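Side-chain contacts in DNA gyrase, B subunit, truncated (Myxococcus xanthus, PDB 3CWV), which probably serves as the ATP-binding B subunit of a type II topoisomerase that breaks, passes and rejoins double-stranded DNA: residues L184-R189 with R238-L243; A210-V215 with L254-A259; V215-R220 with A242-E247. All coordinates share one frame; numbering follows the deposited sequence.

Interaction 1 (L184-R189 with R238-L243); sequences LAPGLR and RVQCAL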
ATOM      1  N   LEU A 184      -2.609  -5.161   3.147  1.00 27.73           N
ATOM      2  CA  LEU A 184      -2.690  -5.157   1.680  1.00 31.00           C
ATOM      3  C   LEU A 184      -1.706  -6.153   1.071  1.00 29.93           C
ATOM      4  O   LEU A 184      -1.868  -6.574  -0.066  1.00 31.49           O
ATOM      5  CB  LEU A 184      -2.439  -3.757   1.129  1.00 30.38           C
ATOM      6  CG  LEU A 184      -3.598  -2.824   1.451  1.00 31.52           C
ATOM      7  CD1 LEU A 184      -3.216  -1.372   1.274  1.00 36.64           C
ATOM      8  CD2 LEU A 184      -4.816  -3.169   0.614  1.00 33.43           C
ATOM      9  N   ALA A 185      -0.689  -6.508   1.842  1.00 28.36           N
ATOM     10  CA  ALA A 185       0.320  -7.462   1.415  1.00 29.12           C
ATOM     11  C   ALA A 185       0.357  -8.593   2.459  1.00 29.15           C
ATOM     12  O   ALA A 185       1.253  -8.685   3.288  1.00 28.26           O
ATOM     13  CB  ALA A 185       1.673  -6.754   1.250  1.00 30.63           C
ATOM     14  N   PRO A 186      -0.692  -9.445   2.449  1.00 29.98           N
ATOM     15  CA  PRO A 186      -0.894 -10.410   3.531  1.00 27.06           C
ATOM     16  C   PRO A 186       0.310 -11.293   3.740  1.00 28.93           C
ATOM     17  O   PRO A 186       0.844 -11.837   2.770  1.00 30.05           O
ATOM     18  CB  PRO A 186      -2.092 -11.263   3.065  1.00 30.11           C
ATOM     19  CG  PRO A 186      -2.528 -10.735   1.767  1.00 29.17           C
ATOM     20  CD  PRO A 186      -1.740  -9.493   1.415  1.00 28.68           C
ATOM     21  N   GLY A 187       0.750 -11.417   4.987  1.00 26.27           N
ATOM     22  CA  GLY A 187       1.949 -12.183   5.285  1.00 28.63           C
ATOM     23  C   GLY A 187       3.198 -11.323   5.428  1.00 26.77           C
ATOM     24  O   GLY A 187       4.152 -11.733   6.075  1.00 29.39           O
ATOM     25  N   LEU A 188       3.198 -10.136   4.830  1.00 25.83           N
ATOM     26  CA  LEU A 188       4.291  -9.182   5.040  1.00 25.75           C
ATOM     27  C   LEU A 188       4.348  -8.763   6.527  1.00 26.09           C
ATOM     28  O   LEU A 188       3.318  -8.409   7.106  1.00 28.25           O
ATOM     29  CB  LEU A 188       4.049  -7.919   4.198  1.00 26.55           C
ATOM     30  CG  LEU A 188       5.106  -6.814   4.293  1.00 26.71           C
ATOM     31  CD1 LEU A 188       6.489  -7.332   3.866  1.00 26.07           C
ATOM     32  CD2 LEU A 188       4.696  -5.581   3.467  1.00 22.67           C
ATOM     33  N   ARG A 189       5.535  -8.827   7.134  1.00 24.65           N
ATOM     34  CA  ARG A 189       5.774  -8.294   8.492  1.00 24.58           C
ATOM     35  C   ARG A 189       6.153  -6.824   8.430  1.00 24.38           C
ATOM     36  O   ARG A 189       7.154  -6.464   7.804  1.00 24.47           O
ATOM     37  CB  ARG A 189       6.890  -9.092   9.187  1.00 24.08           C
ATOM     38  CG  ARG A 189       6.480 -10.545   9.395  1.00 28.89           C
ATOM     39  CD  ARG A 189       7.554 -11.381  10.009  1.00 38.03           C
ATOM     40  NE  ARG A 189       7.036 -12.727  10.268  1.00 50.76           N
ATOM     41  CZ  ARG A 189       6.295 -13.071  11.325  1.00 54.89           C
ATOM     42  NH1 ARG A 189       5.975 -12.170  12.257  1.00 54.29           N
ATOM     43  NH2 ARG A 189       5.872 -14.330  11.448  1.00 50.36           N
ATOM     44  N   ARG A 238      -4.318  -9.353  -9.194  1.00 26.27           N
ATOM     45  CA  ARG A 238      -4.889  -9.973  -8.014  1.00 27.07           C
ATOM     46  C   ARG A 238      -5.994  -9.130  -7.409  1.00 27.92           C
ATOM     47  O   ARG A 238      -5.844  -7.930  -7.207  1.00 29.99           O
ATOM     48  CB  ARG A 238      -3.811 -10.261  -6.974  1.00 25.32           C
ATOM     49  CG  ARG A 238      -4.358 -10.935  -5.729  1.00 28.29           C
ATOM     50  CD  ARG A 238      -3.264 -11.022  -4.656  1.00 34.77           C
ATOM     51  NE  ARG A 238      -3.613 -11.933  -3.568  1.00 39.13           N
ATOM     52  CZ  ARG A 238      -2.843 -12.153  -2.500  1.00 43.31           C
ATOM     53  NH1 ARG A 238      -1.681 -11.514  -2.360  1.00 37.96           N
ATOM     54  NH2 ARG A 238      -3.241 -13.001  -1.561  1.00 36.86           N
ATOM     55  N   VAL A 239      -7.120  -9.759  -7.119  1.00 26.58           N
ATOM     56  CA  VAL A 239      -8.242  -9.051  -6.530  1.00 28.32           C
ATOM     57  C   VAL A 239      -8.490  -9.698  -5.182  1.00 29.87           C
ATOM     58  O   VAL A 239      -8.626 -10.914  -5.105  1.00 27.87           O
ATOM     59  CB  VAL A 239      -9.481  -9.162  -7.411  1.00 29.45           C
ATOM     60  CG1 VAL A 239     -10.697  -8.506  -6.740  1.00 32.43           C
ATOM     61  CG2 VAL A 239      -9.209  -8.538  -8.792  1.00 31.35           C
ATOM     62  N   GLN A 240      -8.469  -8.889  -4.123  1.00 29.37           N
ATOM     63  CA  GLN A 240      -8.704  -9.363  -2.757  1.00 30.73           C
ATOM     64  C   GLN A 240      -9.842  -8.536  -2.203  1.00 31.85           C
ATOM     65  O   GLN A 240      -9.877  -7.315  -2.361  1.00 27.54           O
ATOM     66  CB  GLN A 240      -7.470  -9.166  -1.885  1.00 33.62           C
ATOM     67  CG  GLN A 240      -6.221  -9.883  -2.368  1.00 35.53           C
ATOM     68  CD  GLN A 240      -4.975  -9.394  -1.655  1.00 42.81           C
ATOM     69  OE1 GLN A 240      -4.348  -8.404  -2.063  1.00 41.95           O
ATOM     70  NE2 GLN A 240      -4.603 -10.090  -0.581  1.00 37.22           N
ATOM     71  N   CYS A 241     -10.786  -9.195  -1.553  1.00 33.21           N
ATOM     72  CA  CYS A 241     -11.981  -8.535  -1.118  1.00 31.93           C
ATOM     73  C   CYS A 241     -12.427  -9.104   0.241  1.00 33.05           C
ATOM     74  O   CYS A 241     -12.258 -10.298   0.509  1.00 29.80           O
ATOM     75  CB  CYS A 241     -13.053  -8.748  -2.192  1.00 35.02           C
ATOM     76  SG  CYS A 241     -14.619  -8.118  -1.764  1.00 48.66           S
ATOM     77  N   ALA A 242     -12.962  -8.243   1.103  1.00 30.02           N
ATOM     78  CA  ALA A 242     -13.564  -8.694   2.380  1.00 32.53           C
ATOM     79  C   ALA A 242     -14.839  -7.908   2.642  1.00 31.95           C
ATOM     80  O   ALA A 242     -14.867  -6.697   2.444  1.00 31.20           O
ATOM     81  CB  ALA A 242     -12.600  -8.510   3.535  1.00 31.85           C
ATOM     82  N   LEU A 243     -15.889  -8.592   3.107  1.00 30.13           N
ATOM     83  CA  LEU A 243     -17.139  -7.918   3.461  1.00 28.93           C
ATOM     84  C   LEU A 243     -17.605  -8.364   4.856  1.00 30.52           C
ATOM     85  O   LEU A 243     -17.594  -9.549   5.177  1.00 32.95           O
ATOM     86  CB  LEU A 243     -18.245  -8.202   2.428  1.00 27.84           C
ATOM     87  CG  LEU A 243     -17.979  -7.814   0.961  1.00 31.51           C
ATOM     88  CD1 LEU A 243     -17.452  -9.019   0.191  1.00 36.56           C
ATOM     89  CD2 LEU A 243     -19.270  -7.332   0.315  1.00 40.58           C
TER
HETATM   90  O   HOH W   1       0.536 -11.533  -0.105  1.00 44.15           O
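Leu184, the last residue of helix 171-184, meets Gln240 through its backbone: its carbonyl O lies 3.7 Å from Gln240 OE1, a separation of two acceptors that brings no bond. After Ala185 leaves the helical conformation, a type II turn closed by Leu188 N to Ala185 O (2.9 Å) carries Pro186 outward, and this proline bears the main contact. Its ring meets Gln240 coming from the opposite direction, with Pro186 CG 3.2 Å and Pro186 CD 3.5 Å from Gln240 NE2. The glutamine reaches that far because its chain is extended beyond CG (chi2 167°). Pro186 CG also lies 4.1 Å from Arg238 NH2, approaching the guanidinium obliquely. Gln240 NE2 in turn sits 3.3 Å above the plane of that guanidinium, over its centre, leaving the two strand side chains layered. A water at the edge of the guanidinium, in its plane, accepts from Arg238 NH1 and donates to Pro186 O at 2.9 Å. Arg238 NH2 itself is paired with Asp231 in a salt bridge to the neighbouring strand. With no direct hydrogen bond between the segments, one water makes the polar link and van der Waals contact of the proline ring with the amide and guanidinium makes up the rest, so the turn rests against a guanidinium whose charge is probably offset in part by Asp231 on the adjacent strand.

Interaction 2 (A210-V215 with L254-A259); sequences AQWAHV and LSFANA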
ATOM      1  N   ALA A 210      -9.287  -9.374   5.024  1.00 31.99           N
ATOM      2  CA  ALA A 210     -10.308 -10.046   5.838  1.00 34.60           C
ATOM      3  C   ALA A 210      -9.989  -9.867   7.313  1.00 36.38           C
ATOM      4  O   ALA A 210     -10.861  -9.524   8.132  1.00 36.54           O
ATOM      5  CB  ALA A 210     -10.380 -11.522   5.494  1.00 36.80           C
ATOM      6  N   GLN A 211      -8.724 -10.075   7.651  1.00 35.38           N
ATOM      7  CA  GLN A 211      -8.302  -9.913   9.023  1.00 36.77           C
ATOM      8  C   GLN A 211      -8.477  -8.446   9.429  1.00 37.58           C
ATOM      9  O   GLN A 211      -8.909  -8.157  10.546  1.00 38.06           O
ATOM     10  CB  GLN A 211      -6.876 -10.424   9.205  1.00 37.15           C
ATOM     11  CG  GLN A 211      -6.316 -10.320  10.617  1.00 37.26           C
ATOM     12  CD  GLN A 211      -5.116 -11.211  10.819  1.00 35.84           C
ATOM     13  OE1 GLN A 211      -4.598 -11.778   9.868  1.00 36.49           O
ATOM     14  NE2 GLN A 211      -4.664 -11.344  12.064  1.00 35.42           N
ATOM     15  N   TRP A 212      -8.205  -7.532   8.493  1.00 36.34           N
ATOM     16  CA  TRP A 212      -8.317  -6.093   8.711  1.00 36.13           C
ATOM     17  C   TRP A 212      -9.763  -5.656   8.900  1.00 36.23           C
ATOM     18  O   TRP A 212     -10.046  -4.765   9.707  1.00 35.72           O
ATOM     19  CB  TRP A 212      -7.713  -5.332   7.513  1.00 37.88           C
ATOM     20  CG  TRP A 212      -7.593  -3.823   7.666  1.00 39.19           C
ATOM     21  CD1 TRP A 212      -7.550  -3.117   8.835  1.00 42.24           C
ATOM     22  CD2 TRP A 212      -7.433  -2.853   6.608  1.00 39.87           C
ATOM     23  NE1 TRP A 212      -7.419  -1.769   8.572  1.00 45.26           N
ATOM     24  CE2 TRP A 212      -7.337  -1.580   7.217  1.00 44.11           C
ATOM     25  CE3 TRP A 212      -7.369  -2.938   5.209  1.00 38.01           C
ATOM     26  CZ2 TRP A 212      -7.192  -0.401   6.480  1.00 39.91           C
ATOM     27  CZ3 TRP A 212      -7.216  -1.769   4.475  1.00 39.31           C
ATOM     28  CH2 TRP A 212      -7.130  -0.511   5.115  1.00 41.41           C
ATOM     29  N   ALA A 213     -10.674  -6.253   8.132  1.00 35.86           N
ATOM     30  CA  ALA A 213     -12.096  -5.929   8.248  1.00 37.25           C
ATOM     31  C   ALA A 213     -12.623  -6.297   9.644  1.00 38.96           C
ATOM     32  O   ALA A 213     -13.401  -5.540  10.249  1.00 39.07           O
ATOM     33  CB  ALA A 213     -12.904  -6.630   7.155  1.00 36.30           C
ATOM     34  N   HIS A 214     -12.184  -7.446  10.149  1.00 41.76           N
ATOM     35  CA  HIS A 214     -12.530  -7.869  11.507  1.00 44.61           C
ATOM     36  C   HIS A 214     -12.086  -6.807  12.501  1.00 45.80           C
ATOM     37  O   HIS A 214     -12.865  -6.384  13.365  1.00 46.46           O
ATOM     38  CB  HIS A 214     -11.860  -9.191  11.890  1.00 46.30           C
ATOM     39  CG  HIS A 214     -11.813  -9.408  13.376  1.00 53.79           C
ATOM     40  ND1 HIS A 214     -12.894  -9.875  14.096  1.00 54.17           N
ATOM     41  CD2 HIS A 214     -10.838  -9.155  14.286  1.00 55.60           C
ATOM     42  CE1 HIS A 214     -12.578  -9.925  15.378  1.00 55.24           C
ATOM     43  NE2 HIS A 214     -11.338  -9.489  15.522  1.00 53.79           N
ATOM     44  N   VAL A 215     -10.824  -6.394  12.383  1.00 43.86           N
ATOM     45  CA  VAL A 215     -10.271  -5.336  13.218  1.00 43.33           C
ATOM     46  C   VAL A 215     -11.142  -4.094  13.193  1.00 43.73           C
ATOM     47  O   VAL A 215     -11.508  -3.572  14.256  1.00 44.90           O
ATOM     48  CB  VAL A 215      -8.821  -4.967  12.801  1.00 44.11           C
ATOM     49  CG1 VAL A 215      -8.362  -3.683  13.483  1.00 45.10           C
ATOM     50  CG2 VAL A 215      -7.872  -6.096  13.133  1.00 44.31           C
ATOM     51  N   LEU A 254     -13.690   0.792   1.493  1.00 33.19           N
ATOM     52  CA  LEU A 254     -12.295   1.178   1.243  1.00 32.90           C
ATOM     53  C   LEU A 254     -11.801   0.420   0.017  1.00 32.03           C
ATOM     54  O   LEU A 254     -11.906  -0.807  -0.028  1.00 31.90           O
ATOM     55  CB  LEU A 254     -11.419   0.744   2.417  1.00 30.96           C
ATOM     56  CG  LEU A 254     -11.208   1.586   3.686  1.00 39.99           C
ATOM     57  CD1 LEU A 254     -12.208   2.723   3.898  1.00 34.44           C
ATOM     58  CD2 LEU A 254     -11.069   0.683   4.928  1.00 34.30           C
ATOM     59  N   SER A 255     -11.279   1.132  -0.981  1.00 26.81           N
ATOM     60  CA  SER A 255     -10.775   0.433  -2.172  1.00 25.96           C
ATOM     61  C   SER A 255      -9.365   0.910  -2.482  1.00 27.43           C
ATOM     62  O   SER A 255      -9.015   2.056  -2.165  1.00 26.01           O
ATOM     63  CB  SER A 255     -11.690   0.628  -3.371  1.00 25.81           C
ATOM     64  OG  SER A 255     -11.908   1.989  -3.625  1.00 29.63           O
ATOM     65  N   PHE A 256      -8.562   0.020  -3.065  1.00 24.64           N
ATOM     66  CA  PHE A 256      -7.145   0.282  -3.310  1.00 24.79           C
ATOM     67  C   PHE A 256      -6.747  -0.273  -4.663  1.00 23.90           C
ATOM     68  O   PHE A 256      -7.315  -1.254  -5.108  1.00 23.49           O
ATOM     69  CB  PHE A 256      -6.273  -0.423  -2.255  1.00 24.71           C
ATOM     70  CG  PHE A 256      -6.556   0.013  -0.847  1.00 23.97           C
ATOM     71  CD1 PHE A 256      -5.800   1.010  -0.256  1.00 26.17           C
ATOM     72  CD2 PHE A 256      -7.611  -0.555  -0.132  1.00 25.05           C
ATOM     73  CE1 PHE A 256      -6.069   1.432   1.048  1.00 31.88           C
ATOM     74  CE2 PHE A 256      -7.916  -0.135   1.151  1.00 25.76           C
ATOM     75  CZ  PHE A 256      -7.132   0.848   1.756  1.00 28.41           C
ATOM     76  N   ALA A 257      -5.770   0.361  -5.308  1.00 25.79           N
ATOM     77  CA  ALA A 257      -5.097  -0.245  -6.460  1.00 27.35           C
ATOM     78  C   ALA A 257      -3.628  -0.129  -6.151  1.00 28.71           C
ATOM     79  O   ALA A 257      -3.124   0.977  -5.871  1.00 25.35           O
ATOM     80  CB  ALA A 257      -5.447   0.489  -7.727  1.00 29.50           C
ATOM     81  N   ASN A 258      -2.938  -1.267  -6.145  1.00 26.69           N
ATOM     82  CA  ASN A 258      -1.584  -1.322  -5.588  1.00 26.64           C
ATOM     83  C   ASN A 258      -1.418  -0.551  -4.272  1.00 29.09           C
ATOM     84  O   ASN A 258      -0.473   0.258  -4.114  1.00 24.92           O
ATOM     85  CB  ASN A 258      -0.523  -0.883  -6.611  1.00 28.32           C
ATOM     86  CG  ASN A 258      -0.255  -1.949  -7.659  1.00 31.58           C
ATOM     87  OD1 ASN A 258      -0.793  -3.038  -7.583  1.00 29.34           O
ATOM     88  ND2 ASN A 258       0.577  -1.636  -8.639  1.00 32.66           N
ATOM     89  N   ALA A 259      -2.328  -0.810  -3.341  1.00 27.17           N
ATOM     90  CA  ALA A 259      -2.168  -0.324  -1.961  1.00 33.22           C
ATOM     91  C   ALA A 259      -2.208   1.195  -1.831  1.00 35.47           C
ATOM     92  O   ALA A 259      -1.899   1.730  -0.764  1.00 35.77           O
ATOM     93  CB  ALA A 259      -0.875  -0.893  -1.296  1.00 32.09           C
TER
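Trp212 holds CG anti to its backbone N (chi1 -173°), which swings the indole off helix 208-217, while Phe256 holds CG anti to its carbonyl carbon (chi1 -60°) and extends its ring from strand 252-257 to meet it. The two side chains come from opposite directions. Phe256 CZ arrives at the edge of the indole, in its plane, 3.6 Å from Trp212 CH2, and Trp212 CZ3 lies 3.8 Å from Phe256 CE2. The indole's six-membered ring and the phenyl ring have centroids 5.8 Å apart and planes inclined at 46°, a geometry that is neither a stack nor a T-shaped pair. Leu254, two residues earlier on the same strand, adds CD2 at 4.1 Å from Trp212 CH2, so the far corner of the indole touches two side chains directed to the same face of the sheet. With the indole cut back to an alanine here, Phe256 CZ and Leu254 CD2 would probably lose their partner and a gap would open between helix and strand. Further apolar company comes from Ile303 on strand 300-307 and from helix 171-184, where Ala183 meets the indole and Leu184 the phenyl ring. The buried aromatic pair lies on the face of the mixed sheet that helix 208-217 covers, where helix 171-184 also packs, consistent with the S5-like transducer domain of GyrB proteins.

Interaction 3 (V215-R220 with A242-E247); sequences VLTEAR and ALQWCE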
ATOM      1  N   VAL A 215     -10.824  -6.394  12.383  1.00 43.86           N
ATOM      2  CA  VAL A 215     -10.271  -5.336  13.218  1.00 43.33           C
ATOM      3  C   VAL A 215     -11.142  -4.094  13.193  1.00 43.73           C
ATOM      4  O   VAL A 215     -11.508  -3.572  14.256  1.00 44.90           O
ATOM      5  CB  VAL A 215      -8.821  -4.967  12.801  1.00 44.11           C
ATOM      6  CG1 VAL A 215      -8.362  -3.683  13.483  1.00 45.10           C
ATOM      7  CG2 VAL A 215      -7.872  -6.096  13.133  1.00 44.31           C
ATOM      8  N   LEU A 216     -11.476  -3.621  11.984  1.00 40.19           N
ATOM      9  CA  LEU A 216     -12.236  -2.383  11.806  1.00 40.34           C
ATOM     10  C   LEU A 216     -13.640  -2.453  12.380  1.00 39.83           C
ATOM     11  O   LEU A 216     -14.256  -1.421  12.628  1.00 41.21           O
ATOM     12  CB  LEU A 216     -12.329  -2.010  10.323  1.00 39.53           C
ATOM     13  CG  LEU A 216     -11.033  -1.580   9.625  1.00 41.71           C
ATOM     14  CD1 LEU A 216     -11.155  -1.840   8.133  1.00 43.30           C
ATOM     15  CD2 LEU A 216     -10.754  -0.107   9.928  1.00 43.85           C
ATOM     16  N   THR A 217     -14.151  -3.666  12.561  1.00 39.84           N
ATOM     17  CA  THR A 217     -15.500  -3.861  13.094  1.00 40.21           C
ATOM     18  C   THR A 217     -15.549  -4.461  14.509  1.00 44.17           C
ATOM     19  O   THR A 217     -16.639  -4.694  15.049  1.00 43.15           O
ATOM     20  CB  THR A 217     -16.351  -4.754  12.152  1.00 40.59           C
ATOM     21  OG1 THR A 217     -15.686  -6.000  11.916  1.00 36.93           O
ATOM     22  CG2 THR A 217     -16.614  -4.066  10.829  1.00 35.91           C
ATOM     23  N   GLU A 218     -14.386  -4.728  15.106  1.00 45.92           N
ATOM     24  CA  GLU A 218     -14.330  -5.507  16.361  1.00 50.36           C
ATOM     25  C   GLU A 218     -15.182  -4.943  17.525  1.00 51.30           C
ATOM     26  O   GLU A 218     -15.560  -5.685  18.434  1.00 53.25           O
ATOM     27  CB  GLU A 218     -12.877  -5.729  16.824  1.00 49.31           C
ATOM     28  CG  GLU A 218     -12.195  -4.475  17.329  1.00 48.81           C
ATOM     29  CD  GLU A 218     -10.838  -4.731  17.977  1.00 54.16           C
ATOM     30  OE1 GLU A 218     -10.294  -5.861  17.883  1.00 57.78           O
ATOM     31  OE2 GLU A 218     -10.307  -3.773  18.578  1.00 60.36           O
ATOM     32  N   ALA A 219     -15.486  -3.647  17.485  1.00 52.98           N
ATOM     33  CA  ALA A 219     -16.269  -2.988  18.538  1.00 54.07           C
ATOM     34  C   ALA A 219     -17.696  -2.679  18.075  1.00 55.05           C
ATOM     35  O   ALA A 219     -18.380  -1.821  18.651  1.00 56.07           O
ATOM     36  CB  ALA A 219     -15.579  -1.706  18.985  1.00 54.02           C
ATOM     37  N   ARG A 220     -18.128  -3.373  17.028  1.00 54.03           N
ATOM     38  CA  ARG A 220     -19.466  -3.240  16.479  1.00 52.76           C
ATOM     39  C   ARG A 220     -20.167  -4.601  16.589  1.00 51.85           C
ATOM     40  O   ARG A 220     -19.509  -5.630  16.740  1.00 50.80           O
ATOM     41  CB  ARG A 220     -19.378  -2.806  15.014  1.00 53.99           C
ATOM     42  CG  ARG A 220     -19.024  -1.344  14.787  1.00 55.93           C
ATOM     43  CD  ARG A 220     -18.265  -1.177  13.474  1.00 62.17           C
ATOM     44  NE  ARG A 220     -18.740  -0.050  12.671  1.00 68.95           N
ATOM     45  CZ  ARG A 220     -18.279   1.200  12.755  1.00 73.42           C
ATOM     46  NH1 ARG A 220     -18.789   2.146  11.976  1.00 75.60           N
ATOM     47  NH2 ARG A 220     -17.314   1.512  13.613  1.00 73.17           N
ATOM     48  N   ALA A 242     -12.962  -8.243   1.103  1.00 30.02           N
ATOM     49  CA  ALA A 242     -13.564  -8.694   2.380  1.00 32.53           C
ATOM     50  C   ALA A 242     -14.839  -7.908   2.642  1.00 31.95           C
ATOM     51  O   ALA A 242     -14.867  -6.697   2.444  1.00 31.20           O
ATOM     52  CB  ALA A 242     -12.600  -8.510   3.535  1.00 31.85           C
ATOM     53  N   LEU A 243     -15.889  -8.592   3.107  1.00 30.13           N
ATOM     54  CA  LEU A 243     -17.139  -7.918   3.461  1.00 28.93           C
ATOM     55  C   LEU A 243     -17.605  -8.364   4.856  1.00 30.52           C
ATOM     56  O   LEU A 243     -17.594  -9.549   5.177  1.00 32.95           O
ATOM     57  CB  LEU A 243     -18.245  -8.202   2.428  1.00 27.84           C
ATOM     58  CG  LEU A 243     -17.979  -7.814   0.961  1.00 31.51           C
ATOM     59  CD1 LEU A 243     -17.452  -9.019   0.191  1.00 36.56           C
ATOM     60  CD2 LEU A 243     -19.270  -7.332   0.315  1.00 40.58           C
ATOM     61  N   GLN A 244     -18.044  -7.408   5.657  1.00 31.20           N
ATOM     62  CA  GLN A 244     -18.424  -7.685   7.032  1.00 35.18           C
ATOM     63  C   GLN A 244     -19.598  -6.797   7.409  1.00 35.40           C
ATOM     64  O   GLN A 244     -19.467  -5.572   7.425  1.00 35.69           O
ATOM     65  CB  GLN A 244     -17.241  -7.425   7.987  1.00 34.64           C
ATOM     66  CG  GLN A 244     -17.599  -7.604   9.471  1.00 35.11           C
ATOM     67  CD  GLN A 244     -17.927  -9.044   9.794  1.00 35.62           C
ATOM     68  OE1 GLN A 244     -17.081  -9.915   9.666  1.00 36.05           O
ATOM     69  NE2 GLN A 244     -19.174  -9.306  10.176  1.00 37.43           N
ATOM     70  N   TRP A 245     -20.739  -7.430   7.698  1.00 36.09           N
ATOM     71  CA  TRP A 245     -21.939  -6.740   8.125  1.00 36.92           C
ATOM     72  C   TRP A 245     -22.047  -6.749   9.637  1.00 38.90           C
ATOM     73  O   TRP A 245     -21.717  -7.738  10.288  1.00 39.46           O
ATOM     74  CB  TRP A 245     -23.185  -7.393   7.535  1.00 36.30           C
ATOM     75  CG  TRP A 245     -23.454  -7.034   6.109  1.00 33.71           C
ATOM     76  CD1 TRP A 245     -24.148  -5.953   5.650  1.00 35.71           C
ATOM     77  CD2 TRP A 245     -23.052  -7.771   4.956  1.00 33.22           C
ATOM     78  NE1 TRP A 245     -24.216  -5.977   4.282  1.00 33.36           N
ATOM     79  CE2 TRP A 245     -23.539  -7.081   3.829  1.00 33.55           C
ATOM     80  CE3 TRP A 245     -22.322  -8.946   4.764  1.00 33.93           C
ATOM     81  CZ2 TRP A 245     -23.318  -7.524   2.528  1.00 32.11           C
ATOM     82  CZ3 TRP A 245     -22.107  -9.388   3.467  1.00 33.58           C
ATOM     83  CH2 TRP A 245     -22.601  -8.673   2.370  1.00 36.05           C
ATOM     84  N   CYS A 246     -22.501  -5.622  10.171  1.00 41.85           N
ATOM     85  CA  CYS A 246     -22.717  -5.428  11.591  1.00 44.92           C
ATOM     86  C   CYS A 246     -24.101  -4.811  11.717  1.00 48.34           C
ATOM     87  O   CYS A 246     -24.650  -4.324  10.732  1.00 48.43           O
ATOM     88  CB  CYS A 246     -21.664  -4.489  12.176  1.00 43.58           C
ATOM     89  SG  CYS A 246     -19.963  -5.101  12.036  1.00 40.99           S
ATOM     90  N   GLU A 247     -24.680  -4.825  12.911  1.00 52.81           N
ATOM     91  CA  GLU A 247     -26.012  -4.247  13.044  1.00 57.64           C
ATOM     92  C   GLU A 247     -25.977  -2.798  13.503  1.00 59.50           C
ATOM     93  O   GLU A 247     -26.335  -2.471  14.636  1.00 62.10           O
ATOM     94  CB  GLU A 247     -26.944  -5.116  13.894  1.00 58.28           C
ATOM     95  CG  GLU A 247     -26.387  -5.570  15.214  1.00 61.53           C
ATOM     96  CD  GLU A 247     -27.481  -5.747  16.255  1.00 69.41           C
ATOM     97  OE1 GLU A 247     -27.185  -5.618  17.472  1.00 68.18           O
ATOM     98  OE2 GLU A 247     -28.640  -6.001  15.842  1.00 69.35           O
TER
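Thr217, in the last part of helix 208-217, presses its side chain against Cys246 and Gln244 just where strand 237-245 runs out. Its CB lies 3.6 Å from Cys246 SG and, more loosely, 4.1 Å from Gln244 CG. Beyond CB the side chain forks. The methyl branch, CG2, rests on the same two neighbours, 3.7 Å from Cys246 SG and 3.9 Å from Gln244 CG. The hydroxyl branch takes the position between backbone N and carbonyl carbon (chi1 55°), which leaves OG1 3.5 Å from Gln244 CG, a van der Waals touch and no bond. Its polar partners lie elsewhere: Gln222 NE2 donates to OG1, and the carbonyls of Ala213 and His214 are both within bonding range and can share or compete for its one hydrogen. Gln244 presents CG here because chi1 sets it anti to the backbone N (176°); the bend at chi2 then turns the amide aside, where NE2 donates to Trp245 O at 3.0 Å, from above the carbonyl plane, and also bonds His224 O. Cys246 SG has a further neighbour in Arg220, whose CB lies 3.8 Å away. The type I turn from Thr217 to Arg220, closed by Arg220 N to Thr217 O, brings these two residues to the same sulfur. Farther out, the Arg220 guanidinium makes long, weak ion pairs with Asp248 and Asp250. The contact therefore joins the C-terminal part of helix 208-217 and the turn after it to Gln244 near the end of strand 237-245 and to Cys246 just beyond, with Thr217 also touching Thr301 on adjoining strand 300-307. Trp245, whose CB is directed away from this contact, meets Leu276 of helix 267-284, placing the two helices on opposite faces of the sheet.

Interactions 1 and 3 use overlapping segments of strand 237-245 and what follows it, sharing Ala242 and Leu243, with centres about 17 Å apart; the centre of interaction 2 is about 7 Å from the first and 12 Å from the third. Helix 208-217 serves interactions 2 and 3, and all three reach the same five-stranded sheet. Along the chain, interaction 3 is nested within the loop closed by interaction 2, whereas interactions 1 and 2 alternate their segments. Leu184 CD1 packs 3.5 Å from Ala259 CB. Interactions 2 and 3 join parts of what is probably the transducer domain; interaction 1 probably lies at the junction with the domain built on the eight-stranded sheet, which in GyrB proteins binds ATP.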